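Local coordinates for protein 16S rRNA methylase (Uncultured bacterium, PDB 7JLZ) that probably transfers a methyl group to adenine 1408 of 16S rRNA in the 30S ribosomal subunit, a modification linked to aminoglycoside resistance, at residues G36-V39 with Y40-K44; E55-Q58 with K59-E62; D88-L91 with G92-D95. All coordinates share one frame; numbering follows the deposited sequence.

Interaction 1 of 3, residues G36-V39 with Y40-K44; sequences GRYV and YKNAK. With SO4 (sulfate ion), chain E.
Arg-37 and Lys-41, one helical turn apart, lay their long side chains across each other above the surface of helix 37-45. Arg-37 is extended from CG to NE, with CG anti to the backbone N (chi1 171°), while Lys-41 bends at chi2. As a result CE of Lys-41 sits 3.7 Å from CZ of Arg-37, over the centre of one guanidinium face: methylene packing against a flat cation. The edge of the guanidinium faces a sulfate ion, whose O4 accepts bonds from Arg-37 NH1 at 3.0 Å and from Arg-37 NH2 at 3.1 Å. A bond from NH2 to O3 is weak. The sulfate, probably from the crystallisation liquor, is also bonded to Ser-190, Thr-191 and Lys-186. The carbonyl of Lys-186 accepts from Arg-37 NE; with the sulfate bonds this helps fix the guanidinium's rotation.

The Tyr-38 ring carries the amide end of Asn-42 over one face, the two planes 58° apart. The Tyr-40 ring meets Tyr-64 of helix 58-70, and its phenol OH is bonded to Glu-71. The branched Val-39 and the short Ala-43 pack on strand 76-80, Val-39 on Ala-76 and Tyr-78, Ala-43 on Ala-76.

Main-chain bonds form the first turns: Tyr-40 N to Gly-36 O at 3.2 Å, Lys-41 N to Arg-37 O at 2.8 Å and Ala-43 N to Val-39 O at 2.9 Å. Gly-36 occupies the N-cap with positive phi, where a beta carbon would press on the preceding carbonyl. Such a glycine-rich entry from strand 26-31 into a helix is characteristic of the Rossmann-like fold of class I methyltransferases.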
ATOM      1  N   GLY A  36      -7.481  -5.314  -4.455  1.00 22.83           N
ATOM      2  CA  GLY A  36      -7.736  -5.509  -3.050  1.00 24.63           C
ATOM      3  C   GLY A  36      -7.476  -6.905  -2.515  1.00 25.12           C
ATOM      4  O   GLY A  36      -7.730  -7.142  -1.326  1.00 25.90           O
ATOM      5  N   ARG A  37      -6.971  -7.837  -3.341  1.00 24.30           N
ATOM      6  CA  ARG A  37      -6.672  -9.183  -2.852  1.00 24.57           C
ATOM      7  C   ARG A  37      -5.788  -9.147  -1.611  1.00 24.17           C
ATOM      8  O   ARG A  37      -6.036  -9.871  -0.636  1.00 27.24           O
ATOM      9  CB  ARG A  37      -6.004  -9.999  -3.964  1.00 24.34           C
ATOM     10  CG  ARG A  37      -5.446 -11.352  -3.522  1.00 25.63           C
ATOM     11  CD  ARG A  37      -4.585 -11.952  -4.628  1.00 27.55           C
ATOM     12  NE  ARG A  37      -3.902 -13.188  -4.232  1.00 30.42           N
ATOM     13  CZ  ARG A  37      -4.395 -14.413  -4.402  1.00 33.15           C
ATOM     14  NH1 ARG A  37      -5.596 -14.584  -4.944  1.00 37.04           N
ATOM     15  NH2 ARG A  37      -3.697 -15.470  -4.020  1.00 34.12           N
ATOM     16  N   TYR A  38      -4.765  -8.288  -1.624  1.00 25.03           N
ATOM     17  CA  TYR A  38      -3.825  -8.189  -0.511  1.00 24.51           C
ATOM     18  C   TYR A  38      -4.540  -7.849   0.788  1.00 23.34           C
ATOM     19  O   TYR A  38      -4.211  -8.390   1.855  1.00 26.36           O
ATOM     20  CB  TYR A  38      -2.781  -7.126  -0.842  1.00 25.26           C
ATOM     21  CG  TYR A  38      -1.594  -7.025   0.104  1.00 26.78           C
ATOM     22  CD1 TYR A  38      -0.512  -7.878  -0.039  1.00 32.38           C
ATOM     23  CD2 TYR A  38      -1.537  -6.053   1.093  1.00 33.51           C
ATOM     24  CE1 TYR A  38       0.578  -7.798   0.776  1.00 37.69           C
ATOM     25  CE2 TYR A  38      -0.433  -5.958   1.930  1.00 35.00           C
ATOM     26  CZ  TYR A  38       0.621  -6.839   1.763  1.00 34.62           C
ATOM     27  OH  TYR A  38       1.724  -6.769   2.575  1.00 42.73           O
ATOM     28  N   VAL A  39      -5.528  -6.961   0.707  1.00 24.84           N
ATOM     29  CA  VAL A  39      -6.282  -6.561   1.895  1.00 24.18           C
ATOM     30  C   VAL A  39      -7.043  -7.754   2.457  1.00 29.01           C
ATOM     31  O   VAL A  39      -6.968  -8.061   3.655  1.00 29.18           O
ATOM     32  CB  VAL A  39      -7.231  -5.407   1.542  1.00 23.72           C
ATOM     33  CG1 VAL A  39      -8.152  -5.100   2.737  1.00 27.56           C
ATOM     34  CG2 VAL A  39      -6.413  -4.167   1.138  1.00 26.17           C
ATOM     35  N   TYR A  40      -7.773  -8.456   1.587  1.00 27.37           N
ATOM     36  CA  TYR A  40      -8.553  -9.623   1.991  1.00 27.58           C
ATOM     37  C   TYR A  40      -7.667 -10.717   2.580  1.00 29.18           C
ATOM     38  O   TYR A  40      -7.957 -11.265   3.650  1.00 30.10           O
ATOM     39  CB  TYR A  40      -9.316 -10.139   0.770  1.00 31.22           C
ATOM     40  CG  TYR A  40      -9.921 -11.525   0.875  1.00 32.32           C
ATOM     41  CD1 TYR A  40     -11.190 -11.717   1.401  1.00 35.03           C
ATOM     42  CD2 TYR A  40      -9.247 -12.636   0.374  1.00 30.62           C
ATOM     43  CE1 TYR A  40     -11.752 -12.996   1.463  1.00 31.64           C
ATOM     44  CE2 TYR A  40      -9.804 -13.902   0.428  1.00 35.25           C
ATOM     45  CZ  TYR A  40     -11.055 -14.073   0.973  1.00 36.81           C
ATOM     46  OH  TYR A  40     -11.610 -15.333   1.027  1.00 40.41           O
ATOM     47  N   LYS A  41      -6.593 -11.069   1.875  1.00 28.24           N
ATOM     48  CA  LYS A  41      -5.743 -12.155   2.336  1.00 31.32           C
ATOM     49  C   LYS A  41      -5.115 -11.825   3.682  1.00 34.38           C
ATOM     50  O   LYS A  41      -5.081 -12.667   4.585  1.00 37.27           O
ATOM     51  CB  LYS A  41      -4.676 -12.447   1.285  1.00 35.63           C
ATOM     52  CG  LYS A  41      -5.247 -13.007  -0.013  1.00 31.55           C
ATOM     53  CD  LYS A  41      -5.693 -14.464   0.147  1.00 36.47           C
ATOM     54  CE  LYS A  41      -6.108 -15.095  -1.185  1.00 40.03           C
ATOM     55  NZ  LYS A  41      -6.411 -16.563  -1.053  1.00 39.87           N
ATOM     56  N   ASN A  42      -4.644 -10.588   3.852  1.00 30.05           N
ATOM     57  CA  ASN A  42      -3.983 -10.244   5.104  1.00 31.53           C
ATOM     58  C   ASN A  42      -4.983 -10.101   6.245  1.00 29.57           C
ATOM     59  O   ASN A  42      -4.700 -10.531   7.372  1.00 32.87           O
ATOM     60  CB  ASN A  42      -3.135  -8.986   4.917  1.00 31.85           C
ATOM     61  CG  ASN A  42      -1.758  -9.312   4.361  1.00 40.11           C
ATOM     62  OD1 ASN A  42      -1.464  -9.054   3.199  1.00 37.59           O
ATOM     63  ND2 ASN A  42      -0.914  -9.908   5.194  1.00 43.13           N
ATOM     64  N   ALA A  43      -6.172  -9.556   5.968  1.00 28.77           N
ATOM     65  CA  ALA A  43      -7.213  -9.480   6.993  1.00 31.01           C
ATOM     66  C   ALA A  43      -7.579 -10.859   7.534  1.00 33.78           C
ATOM     67  O   ALA A  43      -7.712 -11.050   8.748  1.00 34.60           O
ATOM     68  CB  ALA A  43      -8.453  -8.785   6.431  1.00 30.93           C
ATOM     69  N   LYS A  44      -7.746 -11.839   6.640  1.00 31.99           N
ATOM     70  CA  LYS A  44      -8.071 -13.196   7.083  1.00 31.07           C
ATOM     71  C   LYS A  44      -6.999 -13.765   7.999  1.00 37.10           C
ATOM     72  O   LYS A  44      -7.306 -14.563   8.886  1.00 48.67           O
ATOM     73  CB  LYS A  44      -8.255 -14.112   5.876  1.00 40.92           C
ATOM     74  CG  LYS A  44      -9.569 -13.947   5.151  1.00 45.19           C
ATOM     75  CD  LYS A  44      -9.546 -14.761   3.870  1.00 50.90           C
ATOM     76  CE  LYS A  44      -9.391 -16.237   4.151  1.00 55.63           C
ATOM     77  NZ  LYS A  44     -10.698 -16.860   4.483  1.00 59.06           N
TER
HETATM   78  S   SO4 E 404      -4.531 -18.496  -6.025  1.00 51.28           S
HETATM   79  O1  SO4 E 404      -4.782 -19.779  -5.424  1.00 56.33           O
HETATM   80  O2  SO4 E 404      -4.635 -18.607  -7.458  1.00 58.43           O
HETATM   81  O3  SO4 E 404      -3.206 -18.062  -5.682  1.00 46.85           O
HETATM   82  O4  SO4 E 404      -5.501 -17.549  -5.540  1.00 52.42           O

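Interaction 2 of 3, residues E55-Q58 with K59-E62; sequences EPIQ and KQLE
Gln-60 places CG anti to its carbonyl carbon (chi1 -74°) and stays extended beyond it, sending its amide back from the helix toward the end of strand 49-55. Glu-55 instead folds at chi2 (-66°); the two side chains cross at about a right angle, the carboxylate and amide planes 61° apart. NE2 of Gln-60 donates to OE1 of Glu-55 at 3.1 Å, arriving from above the carboxylate plane, and also bonds the carbonyl of Gly-34. The other end of the amide, OE1, accepts from Ile-57 N at 3.2 Å. Glutamine suits the place because a single side chain both donates and accepts.

Glu-55 is buried, and its second oxygen, OE2, is bonded to Gly-32 N and weakly to Thr-33 N. Apolar packing fills in beside it, with CD2 of Leu-61 3.9 Å from CG of Glu-55. Main-chain bonds lead into helix 58-70: Gln-60 N to Ile-57 O at 3.0 Å, reciprocating the amide's bond to Ile-57 N, and Leu-61 N to Gln-58 O at 3.1 Å.

An acid ending the second strand of the Rossmann-like sheet, beside the glycine-rich loop, commonly meets the cofactor's ribose in class I methyltransferases, and Glu-55 is placed consistently with that.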
ATOM      1  N   GLU A  55      -8.191   2.614  -3.636  1.00 21.58           N
ATOM      2  CA  GLU A  55      -8.012   2.656  -5.081  1.00 22.01           C
ATOM      3  C   GLU A  55      -9.001   3.626  -5.714  1.00 22.50           C
ATOM      4  O   GLU A  55     -10.064   3.896  -5.149  1.00 23.50           O
ATOM      5  CB  GLU A  55      -8.183   1.265  -5.715  1.00 21.04           C
ATOM      6  CG  GLU A  55      -7.163   0.249  -5.207  1.00 24.15           C
ATOM      7  CD  GLU A  55      -5.727   0.576  -5.610  1.00 24.36           C
ATOM      8  OE1 GLU A  55      -5.520   1.171  -6.686  1.00 26.72           O
ATOM      9  OE2 GLU A  55      -4.810   0.236  -4.818  1.00 28.19           O
ATOM     10  N   PRO A  56      -8.683   4.156  -6.904  1.00 25.22           N
ATOM     11  CA  PRO A  56      -9.526   5.214  -7.490  1.00 24.57           C
ATOM     12  C   PRO A  56     -10.743   4.746  -8.260  1.00 24.13           C
ATOM     13  O   PRO A  56     -11.676   5.537  -8.452  1.00 26.66           O
ATOM     14  CB  PRO A  56      -8.566   5.948  -8.428  1.00 30.23           C
ATOM     15  CG  PRO A  56      -7.532   4.892  -8.792  1.00 25.34           C
ATOM     16  CD  PRO A  56      -7.359   4.071  -7.549  1.00 24.97           C
ATOM     17  N   ILE A  57     -10.758   3.524  -8.784  1.00 25.61           N
ATOM     18  CA  ILE A  57     -11.827   3.084  -9.674  1.00 26.48           C
ATOM     19  C   ILE A  57     -12.685   2.088  -8.908  1.00 27.22           C
ATOM     20  O   ILE A  57     -12.165   1.107  -8.369  1.00 28.40           O
ATOM     21  CB  ILE A  57     -11.256   2.486 -10.971  1.00 26.79           C
ATOM     22  CG1 ILE A  57     -10.498   3.564 -11.749  1.00 33.44           C
ATOM     23  CG2 ILE A  57     -12.363   1.853 -11.839  1.00 28.39           C
ATOM     24  CD1 ILE A  57      -9.634   3.042 -12.869  1.00 39.37           C
ATOM     25  N   GLN A  58     -14.002   2.339  -8.845  1.00 27.33           N
ATOM     26  CA  GLN A  58     -14.846   1.518  -7.983  1.00 28.54           C
ATOM     27  C   GLN A  58     -14.785   0.045  -8.383  1.00 28.19           C
ATOM     28  O   GLN A  58     -14.738  -0.842  -7.518  1.00 29.58           O
ATOM     29  CB  GLN A  58     -16.287   2.007  -8.024  1.00 37.42           C
ATOM     30  CG  GLN A  58     -17.218   1.134  -7.216  1.00 45.24           C
ATOM     31  CD  GLN A  58     -18.674   1.401  -7.537  1.00 57.01           C
ATOM     32  OE1 GLN A  58     -18.992   2.132  -8.477  1.00 61.13           O
ATOM     33  NE2 GLN A  58     -19.568   0.809  -6.758  1.00 59.18           N
ATOM     34  N   LYS A  59     -14.751  -0.229  -9.685  1.00 31.99           N
ATOM     35  CA  LYS A  59     -14.745  -1.618 -10.149  1.00 29.92           C
ATOM     36  C   LYS A  59     -13.515  -2.383  -9.668  1.00 28.34           C
ATOM     37  O   LYS A  59     -13.560  -3.622  -9.596  1.00 29.84           O
ATOM     38  CB  LYS A  59     -14.840  -1.665 -11.681  1.00 33.23           C
ATOM     39  CG  LYS A  59     -16.246  -1.469 -12.224  1.00 38.16           C
ATOM     40  CD  LYS A  59     -16.277  -1.553 -13.753  1.00 43.64           C
ATOM     41  CE  LYS A  59     -17.709  -1.619 -14.280  1.00 47.44           C
ATOM     42  NZ  LYS A  59     -17.743  -1.824 -15.747  1.00 55.54           N
ATOM     43  N   GLN A  60     -12.416  -1.687  -9.353  1.00 28.39           N
ATOM     44  CA  GLN A  60     -11.221  -2.364  -8.850  1.00 25.01           C
ATOM     45  C   GLN A  60     -11.515  -3.163  -7.596  1.00 27.94           C
ATOM     46  O   GLN A  60     -10.938  -4.234  -7.385  1.00 28.57           O
ATOM     47  CB  GLN A  60     -10.124  -1.365  -8.495  1.00 31.01           C
ATOM     48  CG  GLN A  60      -9.433  -0.745  -9.643  1.00 34.75           C
ATOM     49  CD  GLN A  60      -8.354   0.177  -9.173  1.00 28.26           C
ATOM     50  OE1 GLN A  60      -8.485   1.397  -9.287  1.00 27.29           O
ATOM     51  NE2 GLN A  60      -7.273  -0.389  -8.644  1.00 26.09           N
ATOM     52  N   LEU A  61     -12.337  -2.611  -6.702  1.00 23.04           N
ATOM     53  CA  LEU A  61     -12.503  -3.168  -5.373  1.00 22.70           C
ATOM     54  C   LEU A  61     -13.821  -3.905  -5.212  1.00 26.96           C
ATOM     55  O   LEU A  61     -14.116  -4.380  -4.113  1.00 26.33           O
ATOM     56  CB  LEU A  61     -12.377  -2.065  -4.316  1.00 26.06           C
ATOM     57  CG  LEU A  61     -11.039  -1.338  -4.386  1.00 25.74           C
ATOM     58  CD1 LEU A  61     -11.000  -0.258  -3.308  1.00 31.87           C
ATOM     59  CD2 LEU A  61      -9.886  -2.298  -4.227  1.00 27.76           C
ATOM     60  N   GLU A  62     -14.594  -4.038  -6.292  1.00 27.60           N
ATOM     61  CA  GLU A  62     -15.917  -4.658  -6.220  1.00 26.74           C
ATOM     62  C   GLU A  62     -15.849  -6.118  -5.760  1.00 30.63           C
ATOM     63  O   GLU A  62     -16.569  -6.523  -4.841  1.00 34.00           O
ATOM     64  CB  GLU A  62     -16.599  -4.556  -7.588  1.00 33.41           C
ATOM     65  CG  GLU A  62     -17.783  -5.488  -7.762  1.00 40.94           C
ATOM     66  CD  GLU A  62     -18.453  -5.358  -9.121  1.00 48.68           C
ATOM     67  OE1 GLU A  62     -18.181  -4.370  -9.835  1.00 48.94           O
ATOM     68  OE2 GLU A  62     -19.253  -6.253  -9.475  1.00 48.91           O
TER

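Interaction 3 of 3, residues D88-L91 with G92-D95; sequences DELL and GTAD
The type II beta turn from Leu-90 to Thr-93 joins a short 3-10 segment to strand 94-100 of the central sheet. At its heart is the carbonyl of Leu-90, which receives two donors from Thr-93. The hydroxyl OG1 gives the short bond, 2.7 Å to Leu-90 O, tilted from the carbonyl plane, whereas the backbone N of Thr-93 reaches the same oxygen only weakly, at 3.4 Å. A chi1 of 67° sets OG1 between the backbone N and the carbonyl carbon of its own residue, aiming it back into the turn, and leaves the methyl CG2 3.5 Å from Glu-89 O. CD2 of Leu-90 approaches OG1 of Thr-93 at 3.9 Å.

Gly-92 fills the third position with phi at 75°, where a beta carbon would strike the carbonyl of Leu-91; glycine therefore fits the turn. Just before it, Leu-91 N bonds Asp-88 O at 3.1 Å, closing the 3-10 segment. Leu-90 packs on Leu-17 of helix 14-21 and on strand 49-55, while Leu-91 packs on helix 120-124.

Threonine combines a methyl and a hydroxyl here: the buried OG1 is satisfied within the turn, and its short bond holds the Leu-90 carbonyl where the main-chain bond is weak.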
ATOM      1  N   ASP A  88      -9.165  12.686   3.662  1.00 30.44           N
ATOM      2  CA  ASP A  88      -8.573  13.333   4.835  1.00 34.18           C
ATOM      3  C   ASP A  88      -8.749  12.499   6.094  1.00 26.78           C
ATOM      4  O   ASP A  88      -7.897  12.552   6.998  1.00 25.34           O
ATOM      5  CB  ASP A  88      -9.213  14.708   5.063  1.00 37.85           C
ATOM      6  CG  ASP A  88      -8.624  15.800   4.184  1.00 42.71           C
ATOM      7  OD1 ASP A  88      -7.466  15.676   3.736  1.00 43.08           O
ATOM      8  OD2 ASP A  88      -9.335  16.803   3.953  1.00 47.41           O
ATOM      9  N   GLU A  89      -9.859  11.769   6.183  1.00 27.34           N
ATOM     10  CA  GLU A  89     -10.179  10.931   7.332  1.00 29.47           C
ATOM     11  C   GLU A  89      -9.082   9.929   7.653  1.00 28.01           C
ATOM     12  O   GLU A  89      -8.966   9.504   8.809  1.00 28.98           O
ATOM     13  CB  GLU A  89     -11.490  10.174   7.078  1.00 28.01           C
ATOM     14  CG  GLU A  89     -12.740  11.041   6.908  1.00 35.57           C
ATOM     15  CD  GLU A  89     -13.092  11.291   5.438  1.00 36.86           C
ATOM     16  OE1 GLU A  89     -12.173  11.263   4.585  1.00 32.85           O
ATOM     17  OE2 GLU A  89     -14.287  11.518   5.140  1.00 40.67           O
ATOM     18  N   LEU A  90      -8.278   9.530   6.668  1.00 25.10           N
ATOM     19  CA  LEU A  90      -7.269   8.509   6.892  1.00 28.49           C
ATOM     20  C   LEU A  90      -5.890   9.064   7.195  1.00 28.93           C
ATOM     21  O   LEU A  90      -4.979   8.284   7.490  1.00 28.59           O
ATOM     22  CB  LEU A  90      -7.187   7.581   5.673  1.00 27.31           C
ATOM     23  CG  LEU A  90      -8.441   6.710   5.552  1.00 30.57           C
ATOM     24  CD1 LEU A  90      -8.388   5.858   4.298  1.00 35.15           C
ATOM     25  CD2 LEU A  90      -8.604   5.829   6.790  1.00 32.67           C
ATOM     26  N   LEU A  91      -5.703  10.382   7.153  1.00 27.06           N
ATOM     27  CA  LEU A  91      -4.390  10.910   7.469  1.00 28.43           C
ATOM     28  C   LEU A  91      -4.098  10.710   8.950  1.00 28.19           C
ATOM     29  O   LEU A  91      -4.966  10.906   9.804  1.00 30.82           O
ATOM     30  CB  LEU A  91      -4.296  12.391   7.088  1.00 27.11           C
ATOM     31  CG  LEU A  91      -4.446  12.705   5.588  1.00 29.32           C
ATOM     32  CD1 LEU A  91      -4.447  14.218   5.338  1.00 34.12           C
ATOM     33  CD2 LEU A  91      -3.346  12.014   4.767  1.00 29.97           C
ATOM     34  N   GLY A  92      -2.873  10.282   9.246  1.00 26.45           N
ATOM     35  CA  GLY A  92      -2.455  10.076  10.616  1.00 29.59           C
ATOM     36  C   GLY A  92      -2.996   8.834  11.287  1.00 33.57           C
ATOM     37  O   GLY A  92      -2.912   8.733  12.516  1.00 34.08           O
ATOM     38  N   THR A  93      -3.528   7.872  10.526  1.00 30.95           N
ATOM     39  CA  THR A  93      -4.222   6.724  11.110  1.00 31.89           C
ATOM     40  C   THR A  93      -3.455   5.410  11.045  1.00 31.81           C
ATOM     41  O   THR A  93      -3.832   4.471  11.752  1.00 33.96           O
ATOM     42  CB  THR A  93      -5.591   6.496  10.437  1.00 31.61           C
ATOM     43  OG1 THR A  93      -5.412   6.097   9.071  1.00 30.50           O
ATOM     44  CG2 THR A  93      -6.459   7.756  10.499  1.00 33.83           C
ATOM     45  N   ALA A  94      -2.419   5.299  10.218  1.00 26.86           N
ATOM     46  CA  ALA A  94      -1.835   4.005   9.881  1.00 27.29           C
ATOM     47  C   ALA A  94      -0.625   3.686  10.751  1.00 27.79           C
ATOM     48  O   ALA A  94       0.331   4.463  10.805  1.00 29.64           O
ATOM     49  CB  ALA A  94      -1.421   3.963   8.412  1.00 28.75           C
ATOM     50  N   ASP A  95      -0.660   2.520  11.399  1.00 28.83           N
ATOM     51  CA  ASP A  95       0.547   1.973  12.009  1.00 29.10           C
ATOM     52  C   ASP A  95       1.487   1.410  10.952  1.00 29.95           C
ATOM     53  O   ASP A  95       2.711   1.378  11.153  1.00 32.39           O
ATOM     54  CB  ASP A  95       0.174   0.888  13.019  1.00 33.27           C
ATOM     55  CG  ASP A  95      -0.699   1.415  14.141  1.00 35.33           C
ATOM     56  OD1 ASP A  95      -0.187   2.195  14.981  1.00 39.81           O
ATOM     57  OD2 ASP A  95      -1.901   1.069  14.168  1.00 38.53           O
TER

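Going from the N terminus, the chain leaves strand 26-31 through the glycine-rich loop and enters interaction 1 at the start of helix 37-45. Strand 49-55 follows, and interaction 2 closes the loop from it into helix 58-70. After strand 76-80, interaction 3 turns the chain into strand 94-100, beside strand 26-31 in the sheet. The three are in series, neither nested nor crossing. Interactions 1 and 2 touch, with Gly-36 N 3.9 Å from Leu-61 CD2, placing both near the ends of adjacent parallel strands. Interaction 3 lies apart, its centre about 19 Å from that of interaction 1 and about 20 Å from that of interaction 2.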